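Local coordinates for phosphoribosyltransferase (Thermus thermophilus, PDB 1WD5), which probably acts as a type I phosphoribosyltransferase, using phosphoribosyl pyrophosphate, although its acceptor substrate has not been established, at residues S176-F181 with G185-D190; G46-V51 with K119-V124; R110-K115 with D198-L203. All coordinates share one frame; numbering follows the deposited sequence.

Contact 1 (S176-F181 with G185-D190); sequences SVPQDF and GAYYLD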
loop_
_atom_site.group_PDB
_atom_site.type_symbol
_atom_site.label_atom_id
_atom_site.label_comp_id
_atom_site.label_asym_id
_atom_site.label_seq_id
_atom_site.Cartn_x
_atom_site.Cartn_y
_atom_site.Cartn_z
ATOM N N SER A 176 -10.993 4.868 -11.459
ATOM C CA SER A 176 -10.720 5.750 -12.582
ATOM C C SER A 176 -9.266 5.655 -13.021
ATOM O O SER A 176 -8.355 5.625 -12.191
ATOM C CB SER A 176 -11.052 7.193 -12.193
ATOM O OG SER A 176 -10.497 8.107 -13.121
ATOM N N VAL A 177 -9.066 5.604 -14.333
ATOM C CA VAL A 177 -7.737 5.527 -14.924
ATOM C C VAL A 177 -7.703 6.537 -16.066
ATOM O O VAL A 177 -7.770 6.168 -17.238
ATOM C CB VAL A 177 -7.462 4.121 -15.488
ATOM C CG1 VAL A 177 -6.050 4.052 -16.057
ATOM C CG2 VAL A 177 -7.652 3.081 -14.393
ATOM N N PRO A 178 -7.609 7.832 -15.733
ATOM C CA PRO A 178 -7.577 8.896 -16.739
ATOM C C PRO A 178 -6.380 8.852 -17.685
ATOM O O PRO A 178 -5.230 8.823 -17.248
ATOM C CB PRO A 178 -7.609 10.168 -15.892
ATOM C CG PRO A 178 -6.907 9.753 -14.633
ATOM C CD PRO A 178 -7.489 8.388 -14.373
ATOM N N GLN A 179 -6.668 8.849 -18.986
ATOM C CA GLN A 179 -5.633 8.821 -20.016
ATOM C C GLN A 179 -4.719 10.036 -19.919
ATOM O O GLN A 179 -3.619 10.036 -20.463
ATOM C CB GLN A 179 -6.272 8.782 -21.408
ATOM C CG GLN A 179 -6.749 7.409 -21.845
ATOM C CD GLN A 179 -5.599 6.464 -22.156
ATOM O OE1 GLN A 179 -4.824 6.095 -21.273
ATOM N NE2 GLN A 179 -5.482 6.072 -23.421
ATOM N N ASP A 180 -5.183 11.069 -19.224
ATOM C CA ASP A 180 -4.405 12.291 -19.056
ATOM C C ASP A 180 -4.111 12.542 -17.581
ATOM O O ASP A 180 -4.146 13.682 -17.108
ATOM C CB ASP A 180 -5.164 13.479 -19.656
ATOM C CG ASP A 180 -6.538 13.669 -19.039
ATOM O OD1 ASP A 180 -7.310 12.687 -18.975
ATOM O OD2 ASP A 180 -6.851 14.805 -18.624
ATOM N N PHE A 181 -3.808 11.465 -16.864
ATOM C CA PHE A 181 -3.510 11.535 -15.438
ATOM C C PHE A 181 -2.593 12.700 -15.100
ATOM O O PHE A 181 -1.504 12.823 -15.651
ATOM C CB PHE A 181 -2.848 10.241 -14.969
ATOM C CG PHE A 181 -2.608 10.184 -13.486
ATOM C CD1 PHE A 181 -3.621 9.784 -12.618
ATOM C CD2 PHE A 181 -1.373 10.541 -12.955
ATOM C CE1 PHE A 181 -3.403 9.738 -11.242
ATOM C CE2 PHE A 181 -1.145 10.500 -11.581
ATOM C CZ PHE A 181 -2.159 10.099 -10.725
ATOM N N GLY A 185 -3.689 14.309 -6.161
ATOM C CA GLY A 185 -4.425 15.387 -5.522
ATOM C C GLY A 185 -5.381 16.136 -6.433
ATOM O O GLY A 185 -6.305 16.793 -5.961
ATOM N N ALA A 186 -5.173 16.041 -7.741
ATOM C CA ALA A 186 -6.042 16.740 -8.675
ATOM C C ALA A 186 -7.444 16.129 -8.725
ATOM O O ALA A 186 -8.383 16.775 -9.184
ATOM C CB ALA A 186 -5.421 16.740 -10.072
ATOM N N TYR A 187 -7.598 14.901 -8.238
ATOM C CA TYR A 187 -8.904 14.258 -8.287
ATOM C C TYR A 187 -9.698 14.293 -6.989
ATOM O O TYR A 187 -10.700 13.588 -6.848
ATOM C CB TYR A 187 -8.749 12.821 -8.782
ATOM C CG TYR A 187 -8.026 12.754 -10.107
ATOM C CD1 TYR A 187 -6.641 12.605 -10.158
ATOM C CD2 TYR A 187 -8.714 12.927 -11.309
ATOM C CE1 TYR A 187 -5.955 12.633 -11.373
ATOM C CE2 TYR A 187 -8.038 12.959 -12.532
ATOM C CZ TYR A 187 -6.658 12.813 -12.551
ATOM O OH TYR A 187 -5.978 12.859 -13.744
ATOM N N TYR A 188 -9.258 15.126 -6.050
ATOM C CA TYR A 188 -9.929 15.271 -4.765
ATOM C C TYR A 188 -10.235 16.746 -4.468
ATOM O O TYR A 188 -9.353 17.606 -4.575
ATOM C CB TYR A 188 -9.061 14.712 -3.634
ATOM C CG TYR A 188 -8.952 13.198 -3.578
ATOM C CD1 TYR A 188 -7.974 12.515 -4.303
ATOM C CD2 TYR A 188 -9.819 12.451 -2.776
ATOM C CE1 TYR A 188 -7.862 11.123 -4.223
ATOM C CE2 TYR A 188 -9.717 11.069 -2.694
ATOM C CZ TYR A 188 -8.741 10.409 -3.417
ATOM O OH TYR A 188 -8.643 9.035 -3.333
ATOM N N LEU A 189 -11.477 17.043 -4.099
ATOM C CA LEU A 189 -11.828 18.422 -3.778
ATOM C C LEU A 189 -11.096 18.782 -2.490
ATOM O O LEU A 189 -10.528 19.866 -2.359
ATOM C CB LEU A 189 -13.336 18.569 -3.582
ATOM C CG LEU A 189 -13.816 19.968 -3.179
ATOM C CD1 LEU A 189 -13.469 20.976 -4.276
ATOM C CD2 LEU A 189 -15.320 19.941 -2.932
ATOM N N ASP A 190 -11.113 17.851 -1.544
ATOM C CA ASP A 190 -10.442 18.031 -0.264
ATOM C C ASP A 190 -9.294 17.033 -0.191
ATOM O O ASP A 190 -9.512 15.837 0.024
ATOM C CB ASP A 190 -11.427 17.787 0.885
ATOM C CG ASP A 190 -10.746 17.719 2.254
ATOM O OD1 ASP A 190 -9.511 17.910 2.341
ATOM O OD2 ASP A 190 -11.459 17.470 3.252
HETATM O O HOH W 1 -7.387 13.991 -15.892
#

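Contact 2 (G46-V51 with K119-V124); sequences GGELDV and KGRDVV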
loop_
_atom_site.group_PDB
_atom_site.type_symbol
_atom_site.label_atom_id
_atom_site.label_comp_id
_atom_site.label_asym_id
_atom_site.label_seq_id
_atom_site.Cartn_x
_atom_site.Cartn_y
_atom_site.Cartn_z
ATOM N N GLY A 46 -16.836 -4.822 6.333
ATOM C CA GLY A 46 -16.844 -5.642 7.528
ATOM C C GLY A 46 -15.506 -6.340 7.694
ATOM O O GLY A 46 -15.427 -7.462 8.204
ATOM N N GLY A 47 -14.444 -5.674 7.251
ATOM C CA GLY A 47 -13.114 -6.243 7.358
ATOM C C GLY A 47 -12.320 -5.658 8.512
ATOM O O GLY A 47 -12.877 -5.014 9.406
ATOM N N GLU A 48 -11.011 -5.878 8.479
ATOM C CA GLU A 48 -10.107 -5.397 9.519
ATOM C C GLU A 48 -9.054 -4.451 8.935
ATOM O O GLU A 48 -8.385 -4.778 7.958
ATOM C CB GLU A 48 -9.434 -6.599 10.188
ATOM C CG GLU A 48 -8.291 -6.254 11.122
ATOM C CD GLU A 48 -7.839 -7.445 11.948
ATOM O OE1 GLU A 48 -7.786 -8.564 11.396
ATOM O OE2 GLU A 48 -7.529 -7.262 13.144
ATOM N N LEU A 49 -8.903 -3.281 9.547
ATOM C CA LEU A 49 -7.951 -2.284 9.063
ATOM C C LEU A 49 -6.577 -2.346 9.719
ATOM O O LEU A 49 -6.450 -2.553 10.924
ATOM C CB LEU A 49 -8.543 -0.881 9.245
ATOM C CG LEU A 49 -7.754 0.373 8.840
ATOM C CD1 LEU A 49 -6.680 0.677 9.863
ATOM C CD2 LEU A 49 -7.157 0.185 7.454
ATOM N N ASP A 50 -5.546 -2.181 8.900
ATOM C CA ASP A 50 -4.173 -2.153 9.384
ATOM C C ASP A 50 -3.359 -1.379 8.364
ATOM O O ASP A 50 -3.861 -1.006 7.299
ATOM C CB ASP A 50 -3.597 -3.569 9.564
ATOM C CG ASP A 50 -2.289 -3.571 10.352
ATOM O OD1 ASP A 50 -1.909 -2.512 10.896
ATOM O OD2 ASP A 50 -1.641 -4.632 10.438
ATOM N N VAL A 51 -2.106 -1.120 8.696
ATOM C CA VAL A 51 -1.243 -0.377 7.804
ATOM C C VAL A 51 -0.163 -1.308 7.269
ATOM O O VAL A 51 0.229 -2.264 7.938
ATOM C CB VAL A 51 -0.579 0.789 8.558
ATOM C CG1 VAL A 51 0.244 0.243 9.724
ATOM C CG2 VAL A 51 0.294 1.590 7.624
ATOM N N LYS A 119 -1.545 -14.261 6.849
ATOM C CA LYS A 119 -1.451 -15.617 6.327
ATOM C C LYS A 119 -2.804 -16.279 6.101
ATOM O O LYS A 119 -3.639 -16.338 7.004
ATOM C CB LYS A 119 -0.616 -16.487 7.273
ATOM C CG LYS A 119 -0.419 -17.914 6.787
ATOM C CD LYS A 119 0.426 -18.721 7.761
ATOM C CE LYS A 119 0.679 -20.129 7.239
ATOM N NZ LYS A 119 1.555 -20.910 8.160
ATOM N N GLY A 120 -3.008 -16.781 4.886
ATOM C CA GLY A 120 -4.253 -17.455 4.553
ATOM C C GLY A 120 -5.514 -16.606 4.598
ATOM O O GLY A 120 -6.618 -17.140 4.704
ATOM N N ARG A 121 -5.374 -15.289 4.519
ATOM C CA ARG A 121 -6.548 -14.429 4.547
ATOM C C ARG A 121 -6.603 -13.594 3.283
ATOM O O ARG A 121 -5.605 -13.470 2.577
ATOM C CB ARG A 121 -6.511 -13.515 5.774
ATOM C CG ARG A 121 -6.441 -14.277 7.089
ATOM C CD ARG A 121 -6.447 -13.340 8.274
ATOM N NE ARG A 121 -7.732 -12.664 8.421
ATOM C CZ ARG A 121 -7.964 -11.699 9.303
ATOM N NH1 ARG A 121 -6.995 -11.297 10.116
ATOM N NH2 ARG A 121 -9.161 -11.130 9.368
ATOM N N ASP A 122 -7.775 -13.044 2.984
ATOM C CA ASP A 122 -7.917 -12.200 1.807
ATOM C C ASP A 122 -7.350 -10.840 2.196
ATOM O O ASP A 122 -7.726 -10.277 3.223
ATOM C CB ASP A 122 -9.387 -12.056 1.399
ATOM C CG ASP A 122 -10.000 -13.369 0.928
ATOM O OD1 ASP A 122 -9.263 -14.229 0.401
ATOM O OD2 ASP A 122 -11.230 -13.534 1.073
ATOM N N VAL A 123 -6.440 -10.323 1.378
ATOM C CA VAL A 123 -5.809 -9.040 1.652
ATOM C C VAL A 123 -6.056 -8.016 0.549
ATOM O O VAL A 123 -5.868 -8.304 -0.638
ATOM C CB VAL A 123 -4.285 -9.211 1.828
ATOM C CG1 VAL A 123 -3.638 -7.868 2.122
ATOM C CG2 VAL A 123 -4.002 -10.206 2.948
ATOM N N VAL A 124 -6.480 -6.822 0.954
ATOM C CA VAL A 124 -6.741 -5.723 0.029
ATOM C C VAL A 124 -5.737 -4.597 0.300
ATOM O O VAL A 124 -5.635 -4.108 1.424
ATOM C CB VAL A 124 -8.167 -5.160 0.217
ATOM C CG1 VAL A 124 -8.419 -4.029 -0.762
ATOM C CG2 VAL A 124 -9.189 -6.263 0.024
#

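Contact 3 (R110-K115 with D198-L203); sequences RRVRPK and DVEAIL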
loop_
_atom_site.group_PDB
_atom_site.type_symbol
_atom_site.label_atom_id
_atom_site.label_comp_id
_atom_site.label_asym_id
_atom_site.label_seq_id
_atom_site.Cartn_x
_atom_site.Cartn_y
_atom_site.Cartn_z
ATOM N N ARG A 110 2.863 0.600 15.654
ATOM C CA ARG A 110 2.677 -0.695 16.304
ATOM C C ARG A 110 2.385 -0.575 17.790
ATOM O O ARG A 110 1.869 -1.508 18.400
ATOM C CB ARG A 110 3.893 -1.598 16.069
ATOM C CG ARG A 110 4.024 -2.072 14.618
ATOM C CD ARG A 110 2.728 -2.720 14.146
ATOM N NE ARG A 110 2.689 -2.973 12.704
ATOM C CZ ARG A 110 1.568 -2.974 11.988
ATOM N NH1 ARG A 110 0.410 -2.731 12.587
ATOM N NH2 ARG A 110 1.594 -3.223 10.685
ATOM N N ARG A 111 2.710 0.572 18.375
ATOM C CA ARG A 111 2.438 0.778 19.788
ATOM C C ARG A 111 0.933 0.938 20.016
ATOM O O ARG A 111 0.422 0.577 21.075
ATOM C CB ARG A 111 3.179 2.010 20.293
ATOM C CG ARG A 111 2.998 2.286 21.780
ATOM C CD ARG A 111 4.113 3.192 22.268
ATOM N NE ARG A 111 5.408 2.552 22.077
ATOM C CZ ARG A 111 6.476 3.155 21.562
ATOM N NH1 ARG A 111 6.404 4.424 21.185
ATOM N NH2 ARG A 111 7.615 2.488 21.422
ATOM N N VAL A 112 0.225 1.469 19.020
ATOM C CA VAL A 112 -1.220 1.666 19.137
ATOM C C VAL A 112 -2.062 0.572 18.472
ATOM O O VAL A 112 -3.240 0.423 18.786
ATOM C CB VAL A 112 -1.656 3.036 18.561
ATOM C CG1 VAL A 112 -0.960 4.155 19.304
ATOM C CG2 VAL A 112 -1.339 3.113 17.078
ATOM N N ARG A 113 -1.468 -0.185 17.548
ATOM C CA ARG A 113 -2.185 -1.273 16.873
ATOM C C ARG A 113 -1.183 -2.302 16.347
ATOM O O ARG A 113 -0.398 -2.019 15.441
ATOM C CB ARG A 113 -3.083 -0.702 15.751
ATOM C CG ARG A 113 -2.903 -1.264 14.331
ATOM C CD ARG A 113 -3.238 -2.740 14.216
ATOM N NE ARG A 113 -4.493 -3.041 13.523
ATOM C CZ ARG A 113 -5.079 -4.234 13.583
ATOM N NH1 ARG A 113 -4.512 -5.199 14.295
ATOM N NH2 ARG A 113 -6.220 -4.466 12.948
ATOM N N PRO A 114 -1.188 -3.514 16.935
ATOM C CA PRO A 114 -0.286 -4.603 16.549
ATOM C C PRO A 114 -0.568 -5.116 15.149
ATOM O O PRO A 114 -1.699 -5.042 14.669
ATOM C CB PRO A 114 -0.549 -5.661 17.619
ATOM C CG PRO A 114 -2.006 -5.476 17.894
ATOM C CD PRO A 114 -2.123 -3.965 17.983
ATOM N N LYS A 115 0.464 -5.635 14.493
ATOM C CA LYS A 115 0.310 -6.152 13.140
ATOM C C LYS A 115 -0.721 -7.271 13.084
ATOM O O LYS A 115 -0.607 -8.268 13.798
ATOM C CB LYS A 115 1.649 -6.667 12.613
ATOM C CG LYS A 115 1.559 -7.233 11.207
ATOM C CD LYS A 115 2.911 -7.681 10.684
ATOM C CE LYS A 115 2.775 -8.178 9.252
ATOM N NZ LYS A 115 4.074 -8.600 8.679
ATOM N N ASP A 198 -2.861 11.556 12.933
ATOM C CA ASP A 198 -4.161 11.192 12.369
ATOM C C ASP A 198 -4.180 9.687 12.082
ATOM O O ASP A 198 -5.183 9.017 12.317
ATOM C CB ASP A 198 -4.447 11.969 11.077
ATOM C CG ASP A 198 -4.640 13.462 11.315
ATOM O OD1 ASP A 198 -5.144 13.839 12.395
ATOM O OD2 ASP A 198 -4.303 14.259 10.414
ATOM N N VAL A 199 -3.070 9.153 11.579
ATOM C CA VAL A 199 -3.003 7.724 11.292
ATOM C C VAL A 199 -3.101 6.937 12.592
ATOM O O VAL A 199 -3.788 5.922 12.653
ATOM C CB VAL A 199 -1.699 7.342 10.565
ATOM C CG1 VAL A 199 -1.590 5.821 10.450
ATOM C CG2 VAL A 199 -1.680 7.974 9.168
ATOM N N GLU A 200 -2.421 7.412 13.630
ATOM C CA GLU A 200 -2.452 6.749 14.929
ATOM C C GLU A 200 -3.865 6.728 15.498
ATOM O O GLU A 200 -4.289 5.732 16.085
ATOM C CB GLU A 200 -1.527 7.454 15.919
ATOM C CG GLU A 200 -0.053 7.111 15.768
ATOM C CD GLU A 200 0.813 7.832 16.791
ATOM O OE1 GLU A 200 0.424 7.873 17.980
ATOM O OE2 GLU A 200 1.886 8.349 16.407
ATOM N N ALA A 201 -4.584 7.834 15.335
ATOM C CA ALA A 201 -5.956 7.939 15.831
ATOM C C ALA A 201 -6.825 6.877 15.157
ATOM O O ALA A 201 -7.642 6.221 15.806
ATOM C CB ALA A 201 -6.509 9.323 15.541
ATOM N N ILE A 202 -6.639 6.709 13.851
ATOM C CA ILE A 202 -7.398 5.720 13.101
ATOM C C ILE A 202 -7.037 4.307 13.547
ATOM O O ILE A 202 -7.920 3.490 13.805
ATOM C CB ILE A 202 -7.138 5.858 11.593
ATOM C CG1 ILE A 202 -7.711 7.189 11.097
ATOM C CG2 ILE A 202 -7.764 4.690 10.845
ATOM C CD1 ILE A 202 -7.418 7.481 9.649
ATOM N N LEU A 203 -5.740 4.029 13.651
ATOM C CA LEU A 203 -5.265 2.713 14.062
ATOM C C LEU A 203 -5.739 2.284 15.458
ATOM O O LEU A 203 -5.984 1.099 15.700
ATOM C CB LEU A 203 -3.731 2.673 14.013
ATOM C CG LEU A 203 -3.054 2.726 12.637
ATOM C CD1 LEU A 203 -1.536 2.757 12.808
ATOM C CD2 LEU A 203 -3.462 1.514 11.817
#

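Contact 1 (S176-F181 with G185-D190)
The type I beta turn from Pro178 to Phe181 meets Tyr187 within one loop of the phosphoribosyltransferase fold, the long connection between strand 171-174 and helix 196-204. In this surface loop one tyrosine side chain meets both ends of the turn. Tyr187 points its hydroxyl end into the turn, with OH 3.3 Å from Phe181 CA, the closest approach of the contact. CG of Pro178 lies 3.7 Å from Tyr187 CZ. From the other arm of the turn, Phe181 CE1 lies 3.9 Å from Tyr187 CE1. The Phe181 and Tyr187 planes are only 24° apart, but the rings are slid so far, with centroids 5.7 Å apart, that they barely overlap. Phe181 can reach Tyr187 because its CG stands anti to the backbone N (chi1 -175°). Ala186 CB lies over one Tyr187 face, toward the rim. Phe181 also touches Ala131 in the segment after strand 122-126, which probably forms the phosphoribosyl pyrophosphate loop as in other type I enzymes. The phenol oxygen is held by two partners, the backbone N of Ala182 and a water. That water lies 2.8 Å from Tyr187 OH and donates to Asp180 OD2 at 2.9 Å.

Contact 2 (G46-V51 with K119-V124)
Arg121 and Glu48 join in a salt bridge that spans a strand of the central sheet: strand 26-29 lies between strand 48-59, which Glu48 begins, and strand 122-126, which Arg121 precedes. This two-strand spacing explains why the nearest CA atoms, those of Glu48 and Val123, are 9.7 Å apart, and why long side chains must make the contact. From Arg121 CB, which points toward the other segment, the chain runs straight through CG to CD. These carbons keep their distance from Glu48, while the side chain passes against Val26 of the intervening strand. At CD the path bends (chi3 68°), and NE then leads to the guanidinium. CZ is 3.8 Å from Glu48 OE1. NH1 makes the bond, donating to Glu48 OE1 at 3.1 Å with an N-H...O angle of 154°, and it also gives a weak hydrogen bond to Ala117 O. NH2 stands 3.5 Å from the same Glu48 OE1. The carboxylate oxygen thus lies at the edge of the guanidinium, close to its plane, but the two flat groups are turned 55° apart, so the bridge is single-pronged and not a paired, coplanar fork. Glu48 reaches out with an extended chain and gives its second oxygen, OE2, to NH2 of Arg113. One carboxylate therefore bridges two arginines, and their combined positive charge would be expected to stabilise its ionised form at the N-terminal ends of these strands, where Glu48 and Arg121 are both partly exposed.

Contact 3 (R110-K115 with D198-L203)
Val112 and Arg113 pack against Leu203 where, in the phosphoribosyltransferase fold, helix 88-112 ends beside the C-terminal helix 196-204, an example of helix packing completed by the residue that follows a helix. The packing contacts come first. Val112 sends CG2 to Leu203 CB at 3.9 Å and sets the same methyl 4.1 Å from Glu200 O, one helical turn earlier, while its CG1 comes 4.2 Å from Glu200 OE1. Arg113 contributes the carbon part of its chain: its CG lies 3.8 Å from Leu203 CD2, and its CB is 3.4 Å from Leu203 O. This approach is bought with an unusual torsion, for Arg113 CG nearly eclipses the carbonyl carbon (chi1 125°), and further bends at chi2 and chi3 carry the guanidinium away from Leu203. Tyr109 and Leu49 also touch Leu203.

No hydrogen bond crosses between the segments; the side-chain hydrogen bonds made among their residues lie within 110-115 and brace the chain as it leaves the helix. NH1 of Arg110 donates to Arg113 O at 3.1 Å, with that oxygen in the guanidinium plane, while Lys115 CA lies over one face of the same group; NH1 also forms a salt bridge with Asp50. Arg113 NH2 serves Leu49 O. The remaining terminal nitrogen, Arg113 NH1, turns back to the carbonyl of the next residue, meeting Pro114 O at 2.8 Å with an N-H...O angle of 146°.

From the N terminus, the chain first lays down 46-51, and contact 2 closes 67 intervening residues later at 119-124. Before that loop shuts, 110-115 has opened contact 3, which waits for 198-203; the two loops therefore cross. Contact 1 is a short loop closure with three residues between its segments, formed after contact 2 is complete and before contact 3 ends. Contacts 2 and 3 touch, with centres 15 Å apart, where the C-terminal end of helix 88-112 meets strand 48-59. Contact 1 stands apart, its nearest atoms about 10 Å from contact 3, and folds the loop leading to the C-terminal helix.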